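Succinate dehydrogenase subunit A (PDB 6LUM) carries bound FAD and, as the flavoprotein subunit of a mycobacterial succinate dehydrogenase, probably oxidises succinate to fumarate. Local coordinates at residues W63-F68 and T121-K126; G175-G180 and V375-Y380; R470-L475 and H535-Y540. One frame throughout, in Å; residues are numbered along the deposited sequence.

Contact 1 of 3, residues W63-F68 and T121-K126; sequences WEWHTF and TRDHGK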
loop_
_atom_site.group_PDB
_atom_site.type_symbol
_atom_site.label_atom_id
_atom_site.label_comp_id
_atom_site.label_asym_id
_atom_site.label_seq_id
_atom_site.Cartn_x
_atom_site.Cartn_y
_atom_site.Cartn_z
ATOM N N TRP D 63 7.855 -16.627 40.655
ATOM C CA TRP D 63 7.401 -17.862 40.040
ATOM C C TRP D 63 7.742 -19.096 40.857
ATOM O O TRP D 63 7.245 -20.176 40.533
ATOM C CB TRP D 63 7.972 -18.000 38.634
ATOM C CG TRP D 63 9.433 -17.810 38.530
ATOM C CD1 TRP D 63 10.074 -16.711 38.062
ATOM C CD2 TRP D 63 10.450 -18.755 38.870
ATOM N NE1 TRP D 63 11.432 -16.902 38.099
ATOM C CE2 TRP D 63 11.687 -18.152 38.592
ATOM C CE3 TRP D 63 10.435 -20.051 39.387
ATOM C CZ2 TRP D 63 12.895 -18.796 38.816
ATOM C CZ3 TRP D 63 11.631 -20.688 39.610
ATOM C CH2 TRP D 63 12.846 -20.062 39.325
ATOM N N GLU D 64 8.554 -18.976 41.906
ATOM C CA GLU D 64 8.937 -20.165 42.656
ATOM C C GLU D 64 7.775 -20.699 43.479
ATOM O O GLU D 64 7.621 -21.916 43.626
ATOM C CB GLU D 64 10.136 -19.870 43.548
ATOM C CG GLU D 64 10.816 -21.119 44.077
ATOM C CD GLU D 64 10.198 -21.629 45.365
ATOM O OE1 GLU D 64 9.999 -22.856 45.483
ATOM O OE2 GLU D 64 9.919 -20.809 46.261
ATOM N N TRP D 65 6.940 -19.815 44.018
ATOM C CA TRP D 65 5.767 -20.283 44.746
ATOM C C TRP D 65 4.765 -20.921 43.795
ATOM O O TRP D 65 4.124 -21.925 44.132
ATOM C CB TRP D 65 5.136 -19.130 45.523
ATOM C CG TRP D 65 6.123 -18.371 46.369
ATOM C CD1 TRP D 65 7.257 -18.864 46.939
ATOM C CD2 TRP D 65 6.063 -16.985 46.736
ATOM N NE1 TRP D 65 7.909 -17.876 47.631
ATOM C CE2 TRP D 65 7.197 -16.713 47.519
ATOM C CE3 TRP D 65 5.172 -15.947 46.463
ATOM C CZ2 TRP D 65 7.449 -15.454 48.049
ATOM C CZ3 TRP D 65 5.420 -14.704 47.000
ATOM C CH2 TRP D 65 6.552 -14.464 47.773
ATOM N N HIS D 66 4.643 -20.369 42.586
ATOM C CA HIS D 66 3.829 -20.998 41.553
ATOM C C HIS D 66 4.340 -22.391 41.225
ATOM O O HIS D 66 3.559 -23.339 41.107
ATOM C CB HIS D 66 3.826 -20.125 40.301
ATOM C CG HIS D 66 2.771 -20.489 39.307
ATOM N ND1 HIS D 66 2.883 -20.193 37.967
ATOM C CD2 HIS D 66 1.583 -21.116 39.457
ATOM C CE1 HIS D 66 1.809 -20.627 37.334
ATOM N NE2 HIS D 66 1.005 -21.190 38.215
ATOM N N THR D 67 5.654 -22.525 41.052
ATOM C CA THR D 67 6.242 -23.818 40.736
ATOM C C THR D 67 5.990 -24.819 41.851
ATOM O O THR D 67 5.637 -25.976 41.596
ATOM C CB THR D 67 7.733 -23.657 40.479
ATOM O OG1 THR D 67 7.926 -22.883 39.294
ATOM C CG2 THR D 67 8.381 -24.993 40.295
ATOM N N PHE D 68 6.158 -24.393 43.101
ATOM C CA PHE D 68 5.903 -25.314 44.200
ATOM C C PHE D 68 4.446 -25.728 44.237
ATOM O O PHE D 68 4.131 -26.886 44.528
ATOM C CB PHE D 68 6.293 -24.705 45.541
ATOM C CG PHE D 68 5.797 -25.499 46.716
ATOM C CD1 PHE D 68 6.513 -26.582 47.180
ATOM C CD2 PHE D 68 4.609 -25.176 47.344
ATOM C CE1 PHE D 68 6.061 -27.319 48.249
ATOM C CE2 PHE D 68 4.155 -25.912 48.411
ATOM C CZ PHE D 68 4.881 -26.983 48.864
ATOM N N THR D 121 -1.246 -20.614 46.575
ATOM C CA THR D 121 -0.804 -20.256 47.913
ATOM C C THR D 121 0.159 -19.080 47.875
ATOM O O THR D 121 0.714 -18.730 46.831
ATOM C CB THR D 121 -0.117 -21.432 48.611
ATOM O OG1 THR D 121 1.161 -21.659 48.006
ATOM C CG2 THR D 121 -0.960 -22.688 48.517
ATOM N N ARG D 122 0.361 -18.484 49.049
ATOM C CA ARG D 122 1.237 -17.331 49.184
ATOM C C ARG D 122 2.667 -17.761 48.929
ATOM O O ARG D 122 3.272 -17.345 47.943
ATOM C CB ARG D 122 1.104 -16.718 50.579
ATOM C CG ARG D 122 2.103 -15.622 50.881
ATOM C CD ARG D 122 1.942 -14.448 49.935
ATOM N NE ARG D 122 2.250 -13.187 50.601
ATOM C CZ ARG D 122 3.469 -12.674 50.705
ATOM N NH1 ARG D 122 4.505 -13.308 50.177
ATOM N NH2 ARG D 122 3.650 -11.523 51.334
ATOM N N ASP D 123 3.198 -18.622 49.792
ATOM C CA ASP D 123 4.504 -19.230 49.546
ATOM C C ASP D 123 4.587 -20.502 50.381
ATOM O O ASP D 123 4.749 -20.436 51.604
ATOM C CB ASP D 123 5.642 -18.270 49.868
ATOM C CG ASP D 123 5.407 -17.482 51.129
ATOM O OD1 ASP D 123 6.227 -16.591 51.428
ATOM O OD2 ASP D 123 4.402 -17.749 51.818
ATOM N N HIS D 124 4.471 -21.648 49.713
ATOM C CA HIS D 124 4.552 -22.950 50.360
ATOM C C HIS D 124 3.416 -23.134 51.359
ATOM O O HIS D 124 3.620 -23.591 52.486
ATOM C CB HIS D 124 5.913 -23.148 51.033
ATOM C CG HIS D 124 7.068 -23.018 50.093
ATOM N ND1 HIS D 124 7.252 -21.913 49.290
ATOM C CD2 HIS D 124 8.095 -23.856 49.820
ATOM C CE1 HIS D 124 8.343 -22.077 48.563
ATOM N NE2 HIS D 124 8.874 -23.247 48.867
ATOM N N GLY D 125 2.210 -22.761 50.950
ATOM C CA GLY D 125 1.036 -23.008 51.762
ATOM C C GLY D 125 0.829 -22.021 52.890
ATOM O O GLY D 125 0.794 -22.410 54.061
ATOM N N LYS D 126 0.689 -20.739 52.561
ATOM C CA LYS D 126 0.459 -19.713 53.568
ATOM C C LYS D 126 -0.902 -19.043 53.421
ATOM O O LYS D 126 -1.696 -19.047 54.366
ATOM C CB LYS D 126 1.580 -18.669 53.508
#

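Contact 2 of 3, residues G175-G180 and V375-Y380; sequences GPVATG and VIPGLY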
loop_
_atom_site.group_PDB
_atom_site.type_symbol
_atom_site.label_atom_id
_atom_site.label_comp_id
_atom_site.label_asym_id
_atom_site.label_seq_id
_atom_site.Cartn_x
_atom_site.Cartn_y
_atom_site.Cartn_z
ATOM N N GLY D 175 15.338 -45.581 11.986
ATOM C CA GLY D 175 14.105 -45.445 12.721
ATOM C C GLY D 175 12.999 -44.906 11.841
ATOM O O GLY D 175 13.171 -44.737 10.631
ATOM N N PRO D 176 11.839 -44.630 12.426
ATOM C CA PRO D 176 10.733 -44.059 11.658
ATOM C C PRO D 176 10.784 -42.539 11.653
ATOM O O PRO D 176 11.390 -41.901 12.511
ATOM C CB PRO D 176 9.492 -44.563 12.405
ATOM C CG PRO D 176 9.998 -45.203 13.674
ATOM C CD PRO D 176 11.445 -44.888 13.813
ATOM N N VAL D 177 10.138 -41.969 10.647
ATOM C CA VAL D 177 10.095 -40.528 10.455
ATOM C C VAL D 177 8.722 -40.180 9.908
ATOM O O VAL D 177 8.161 -40.922 9.097
ATOM C CB VAL D 177 11.231 -40.053 9.524
ATOM C CG1 VAL D 177 11.014 -40.541 8.119
ATOM C CG2 VAL D 177 11.356 -38.548 9.537
ATOM N N ALA D 178 8.154 -39.081 10.385
ATOM C CA ALA D 178 6.806 -38.691 10.004
ATOM C C ALA D 178 6.856 -37.809 8.771
ATOM O O ALA D 178 7.531 -36.777 8.768
ATOM C CB ALA D 178 6.110 -37.959 11.146
ATOM N N THR D 179 6.135 -38.206 7.736
ATOM C CA THR D 179 6.194 -37.510 6.460
ATOM C C THR D 179 4.880 -36.873 6.048
ATOM O O THR D 179 4.889 -35.780 5.483
ATOM C CB THR D 179 6.654 -38.467 5.360
ATOM O OG1 THR D 179 5.770 -39.587 5.300
ATOM C CG2 THR D 179 8.043 -38.960 5.654
ATOM N N GLY D 180 3.748 -37.510 6.311
ATOM C CA GLY D 180 2.493 -36.977 5.826
ATOM C C GLY D 180 1.335 -37.265 6.750
ATOM O O GLY D 180 1.407 -38.118 7.634
ATOM N N VAL D 375 13.181 -40.294 20.091
ATOM C CA VAL D 375 12.306 -39.239 19.595
ATOM C C VAL D 375 12.006 -39.503 18.130
ATOM O O VAL D 375 12.904 -39.823 17.350
ATOM C CB VAL D 375 12.941 -37.848 19.784
ATOM C CG1 VAL D 375 12.420 -36.890 18.761
ATOM C CG2 VAL D 375 12.645 -37.313 21.161
ATOM N N ILE D 376 10.739 -39.371 17.755
ATOM C CA ILE D 376 10.334 -39.479 16.358
ATOM C C ILE D 376 10.733 -38.196 15.643
ATOM O O ILE D 376 10.291 -37.109 16.034
ATOM C CB ILE D 376 8.829 -39.736 16.226
ATOM C CG1 ILE D 376 8.471 -41.082 16.833
ATOM C CG2 ILE D 376 8.420 -39.702 14.781
ATOM C CD1 ILE D 376 8.716 -42.226 15.916
ATOM N N PRO D 377 11.574 -38.263 14.613
ATOM C CA PRO D 377 11.980 -37.044 13.904
ATOM C C PRO D 377 10.819 -36.449 13.123
ATOM O O PRO D 377 10.214 -37.112 12.283
ATOM C CB PRO D 377 13.093 -37.534 12.974
ATOM C CG PRO D 377 12.866 -38.986 12.849
ATOM C CD PRO D 377 12.340 -39.431 14.163
ATOM N N GLY D 378 10.520 -35.187 13.400
ATOM C CA GLY D 378 9.482 -34.481 12.681
ATOM C C GLY D 378 8.093 -34.822 13.158
ATOM O O GLY D 378 7.209 -35.096 12.348
ATOM N N LEU D 379 7.890 -34.822 14.469
ATOM C CA LEU D 379 6.577 -35.087 15.043
ATOM C C LEU D 379 6.522 -34.382 16.385
ATOM O O LEU D 379 7.245 -34.758 17.307
ATOM C CB LEU D 379 6.332 -36.580 15.194
ATOM C CG LEU D 379 4.889 -37.007 15.433
ATOM C CD1 LEU D 379 4.014 -36.555 14.305
ATOM C CD2 LEU D 379 4.809 -38.494 15.578
ATOM N N TYR D 380 5.671 -33.368 16.490
ATOM C CA TYR D 380 5.546 -32.551 17.683
ATOM C C TYR D 380 4.119 -32.616 18.200
ATOM O O TYR D 380 3.209 -33.056 17.500
ATOM C CB TYR D 380 5.952 -31.108 17.391
ATOM C CG TYR D 380 7.359 -31.022 16.881
ATOM C CD1 TYR D 380 7.637 -31.180 15.546
ATOM C CD2 TYR D 380 8.414 -30.821 17.744
ATOM C CE1 TYR D 380 8.916 -31.129 15.082
ATOM C CE2 TYR D 380 9.693 -30.768 17.286
ATOM C CZ TYR D 380 9.939 -30.925 15.956
ATOM O OH TYR D 380 11.226 -30.871 15.493
#

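Contact 3 of 3, residues R470-L475 and H535-Y540; sequences RTEETL and HAREDY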
loop_
_atom_site.group_PDB
_atom_site.type_symbol
_atom_site.label_atom_id
_atom_site.label_comp_id
_atom_site.label_asym_id
_atom_site.label_seq_id
_atom_site.Cartn_x
_atom_site.Cartn_y
_atom_site.Cartn_z
ATOM N N ARG D 470 -12.581 -46.522 41.758
ATOM C CA ARG D 470 -12.307 -47.699 40.953
ATOM C C ARG D 470 -11.948 -48.860 41.858
ATOM O O ARG D 470 -11.420 -48.663 42.952
ATOM C CB ARG D 470 -11.173 -47.437 39.964
ATOM C CG ARG D 470 -11.373 -46.184 39.169
ATOM C CD ARG D 470 -10.130 -45.754 38.470
ATOM N NE ARG D 470 -10.153 -44.327 38.215
ATOM C CZ ARG D 470 -9.688 -43.765 37.111
ATOM N NH1 ARG D 470 -9.175 -44.512 36.156
ATOM N NH2 ARG D 470 -9.747 -42.457 36.955
ATOM N N THR D 471 -12.257 -50.067 41.410
ATOM C CA THR D 471 -11.949 -51.283 42.140
ATOM C C THR D 471 -11.463 -52.318 41.134
ATOM O O THR D 471 -11.618 -52.152 39.921
ATOM C CB THR D 471 -13.180 -51.772 42.913
ATOM O OG1 THR D 471 -13.773 -50.665 43.597
ATOM C CG2 THR D 471 -12.802 -52.808 43.946
ATOM N N GLU D 472 -10.873 -53.405 41.625
ATOM C CA GLU D 472 -10.408 -54.432 40.706
ATOM C C GLU D 472 -11.573 -55.120 40.012
ATOM O O GLU D 472 -11.527 -55.353 38.800
ATOM C CB GLU D 472 -9.546 -55.453 41.438
ATOM C CG GLU D 472 -8.967 -56.501 40.510
ATOM C CD GLU D 472 -7.616 -56.999 40.961
ATOM O OE1 GLU D 472 -6.909 -56.254 41.668
ATOM O OE2 GLU D 472 -7.255 -58.138 40.602
ATOM N N GLU D 473 -12.634 -55.438 40.754
ATOM C CA GLU D 473 -13.772 -56.116 40.144
ATOM C C GLU D 473 -14.483 -55.214 39.148
ATOM O O GLU D 473 -14.891 -55.671 38.074
ATOM C CB GLU D 473 -14.741 -56.596 41.216
ATOM C CG GLU D 473 -14.187 -57.703 42.087
ATOM C CD GLU D 473 -13.361 -57.175 43.236
ATOM O OE1 GLU D 473 -13.302 -55.941 43.406
ATOM O OE2 GLU D 473 -12.764 -57.994 43.965
ATOM N N THR D 474 -14.626 -53.930 39.471
ATOM C CA THR D 474 -15.275 -53.025 38.533
ATOM C C THR D 474 -14.429 -52.829 37.288
ATOM O O THR D 474 -14.960 -52.776 36.175
ATOM C CB THR D 474 -15.552 -51.681 39.186
ATOM O OG1 THR D 474 -14.314 -51.009 39.423
ATOM C CG2 THR D 474 -16.264 -51.877 40.499
ATOM N N LEU D 475 -13.110 -52.724 37.445
ATOM C CA LEU D 475 -12.267 -52.552 36.271
ATOM C C LEU D 475 -12.257 -53.802 35.400
ATOM O O LEU D 475 -12.233 -53.696 34.171
ATOM C CB LEU D 475 -10.857 -52.168 36.694
ATOM C CG LEU D 475 -10.743 -50.722 37.161
ATOM C CD1 LEU D 475 -9.416 -50.491 37.809
ATOM C CD2 LEU D 475 -10.932 -49.778 36.009
ATOM N N HIS D 535 -6.607 -40.573 40.129
ATOM C CA HIS D 535 -6.854 -42.008 40.130
ATOM C C HIS D 535 -6.954 -42.488 41.570
ATOM O O HIS D 535 -5.948 -42.567 42.274
ATOM C CB HIS D 535 -5.742 -42.730 39.379
ATOM C CG HIS D 535 -5.708 -44.203 39.616
ATOM N ND1 HIS D 535 -4.954 -44.775 40.613
ATOM C CD2 HIS D 535 -6.325 -45.221 38.982
ATOM C CE1 HIS D 535 -5.117 -46.083 40.589
ATOM N NE2 HIS D 535 -5.946 -46.381 39.608
ATOM N N ALA D 536 -8.161 -42.807 42.008
ATOM C CA ALA D 536 -8.395 -43.352 43.334
ATOM C C ALA D 536 -8.863 -44.791 43.218
ATOM O O ALA D 536 -9.604 -45.135 42.298
ATOM C CB ALA D 536 -9.438 -42.534 44.090
ATOM N N ARG D 537 -8.432 -45.629 44.152
ATOM C CA ARG D 537 -8.814 -47.034 44.150
ATOM C C ARG D 537 -9.196 -47.440 45.560
ATOM O O ARG D 537 -8.395 -47.302 46.486
ATOM C CB ARG D 537 -7.686 -47.915 43.621
ATOM C CG ARG D 537 -7.586 -47.891 42.122
ATOM C CD ARG D 537 -6.818 -49.064 41.586
ATOM N NE ARG D 537 -7.278 -50.324 42.141
ATOM C CZ ARG D 537 -6.974 -51.506 41.626
ATOM N NH1 ARG D 537 -7.423 -52.610 42.189
ATOM N NH2 ARG D 537 -6.219 -51.581 40.547
ATOM N N GLU D 538 -10.422 -47.942 45.718
ATOM C CA GLU D 538 -10.878 -48.418 47.016
ATOM C C GLU D 538 -10.125 -49.656 47.473
ATOM O O GLU D 538 -10.173 -49.990 48.660
ATOM C CB GLU D 538 -12.369 -48.729 46.971
ATOM C CG GLU D 538 -13.227 -47.596 46.467
ATOM C CD GLU D 538 -14.692 -47.971 46.414
ATOM O OE1 GLU D 538 -15.175 -48.337 45.323
ATOM O OE2 GLU D 538 -15.361 -47.906 47.466
ATOM N N ASP D 539 -9.446 -50.349 46.563
ATOM C CA ASP D 539 -8.725 -51.552 46.954
ATOM C C ASP D 539 -7.396 -51.221 47.621
ATOM O O ASP D 539 -6.957 -51.950 48.518
ATOM C CB ASP D 539 -8.510 -52.441 45.733
ATOM C CG ASP D 539 -8.409 -53.903 46.093
ATOM O OD1 ASP D 539 -8.274 -54.213 47.294
ATOM O OD2 ASP D 539 -8.480 -54.746 45.176
ATOM N N TYR D 540 -6.745 -50.136 47.207
ATOM C CA TYR D 540 -5.452 -49.727 47.755
ATOM C C TYR D 540 -5.475 -48.227 47.981
ATOM O O TYR D 540 -4.953 -47.449 47.175
ATOM C CB TYR D 540 -4.312 -50.124 46.821
ATOM C CG TYR D 540 -4.369 -51.566 46.396
ATOM C CD1 TYR D 540 -4.073 -52.580 47.288
ATOM C CD2 TYR D 540 -4.721 -51.912 45.108
ATOM C CE1 TYR D 540 -4.125 -53.897 46.907
ATOM C CE2 TYR D 540 -4.775 -53.225 44.717
ATOM C CZ TYR D 540 -4.478 -54.215 45.621
ATOM O OH TYR D 540 -4.533 -55.532 45.237
#

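Contact 1 of 3, residues W63-F68 and T121-K126
H124 reaches from a loop to the start of helix 63-73, where its imidazole joins W65 and F68 in an aromatic cluster at the surface of the subunit. The helix presents E64, W65 and F68 to the loop 121-126, while H66 and T67 turn to the other flank and touch C87 of helix 80-100. Followed outward, the H124 side chain meets all three presented residues. Its CB lies near F68 CE2 (4.2 Å), and CG stands anti to the carbonyl carbon (chi1 -58°), beside the backbone N. From there the ring extends over F68 in a face-to-face stack, with centroids 4.6 Å apart and planes only 11° from parallel. The overlap is displaced: CD2 of H124 sits above the rim of F68, 4.1 Å from CD1. On the W65 side, CE1 and ND1 of H124 approach CD1 of the indole, the nearer being CE1 at 3.8 Å. These two rings meet rim to rim at a steep angle, neither covering the other, so W65 borders the imidazole without extending the stack. At the tip, CE1 and NE2 face the carboxylate of E64, which comes to the edge of the imidazole near its plane. The carboxylate has a polar partner of its own, since OE1 of E64 is hydrogen-bonded to the hydroxyl of Y577. The preceding loop residue R122 deals with the rest of the indole, its chain running alongside W65 and pointing the same way. T121 OG1, bonded to D69 of the same helix, makes a further tie between loop and helix. Farthest out along the indole, W65 CH2 meets the guanidinium of R122 at its edge, 3.4 Å from NH1.

Contact 2 of 3, residues G175-G180 and V375-Y380
The P377 pyrrolidine ring is wedged against strand 175-180, its CB, CG and CD atoms all turned to the backbone and side chains there. CD lies 3.1 Å from the carbonyl oxygen of P176, and CG is next to the same oxygen. Farther round the ring, CG and CB pack on CG2 of V177, the closer approach being CG to CG2 at 3.7 Å, and the two side chains cross at about a right angle. P377 also touches Y418 of helix 399-421. The other proline ring, that of P176, offers its CG to the tip of I376, meeting CD1 at 3.9 Å, again with side chains nearly perpendicular; R370 touches both P176 and I376. The CG2 methyl of V177 stands anti to the backbone N, beside the carbonyl carbon, and also comes 3.3 Å from P377 O. The contact joins two sheets of the FAD-binding domain. Strand 175-185 is an inner strand of a four-stranded mixed sheet, whereas strand 379-381 closes one side of the five-stranded parallel sheet of the Rossmann-type fold. The chain turns a corner at P377 and G378, between strands 375-376 and 379-381, and that corner meets the mixed sheet. One backbone bond spans the contact: the amide of A178 donates to the carbonyl oxygen of P377, nearly straight (170°) but weak at 3.4 Å. G378 follows with positive phi (79°), a conformation that residues with a side chain adopt less readily, and its carbonyl oxygen comes to the CB of A178. That methyl points toward the 375-380 segment, and its next neighbour is CD1 of L379 at 4.0 Å. A178 also touches L169 of the adjacent strand 162-172, while L379 packs on V368 of strand 367-369.

Contact 3 of 3, residues R470-L475 and H535-Y540
The carbonyl oxygen of R470 is approached by two groups of the 535-540 loop. The amide of E538 donates to it at 3.0 Å from N to O, nearly along the C=O axis (173°), and R537 adds a CA-H...O contact with its CA 3.3 Å from the same oxygen. In return, the amide of R470 gives a weak bond to A536 O. Together they make a single beta bridge pairing R470 with R537, just before helix 472-488 begins, in the fumarate reductase flavoprotein C-terminal family region. The R470 side chain leaves with CG anti to the carbonyl carbon, beside the backbone N, and stays extended as far as NE. Its CD lies 3.9 Å from CD2 of H535, and that CD2 of H535 sits over one face of the R470 guanidinium. The two planes are well away from parallel (65°), so the contact is no stack. An alanine in place of R470 would probably leave H535 CD2 without its arginine neighbour and open a gap beside A525 of helix 503-527. On the other flank, two acids approach NH1 of R537 from the same side. OE1 of E472 stands in plane at the edge of its guanidinium, in a long salt bridge of 3.7 Å to NH1, while OD2 of D539 is 3.8 Å from the same nitrogen, likewise long. The ring of Y540 brings CD2 over a face of that guanidinium. L475, one turn into the helix, approaches R537 NH2 with CD1 and packs on V522 and L526. With E472 OE1 and D539 OD2 only 4.1 Å apart, the positive charge of R537 is likely to offset the repulsion between the acids, linking the helix start to the loop by loose electrostatics as well as backbone bonds.

The three contacts follow one another along the chain, each closing before the next opens, and none touches another. Contacts 1 and 2 both belong to the FAD-binding domain, yet their centres are 38 Å apart: one holds a loop to helix 63-73 at the surface, the other joins the mixed and parallel sheets, with L379 about 13 Å from the FAD. Contact 3 lies in the C-terminal family region, 33 Å from contact 1 and 37 Å from contact 2, centre to centre, where helix 472-488 starts beside the loop after helix 503-527. Each thus ties parts of its own region, in three separate places of the flavoprotein, between pieces at least 53 residues apart in sequence.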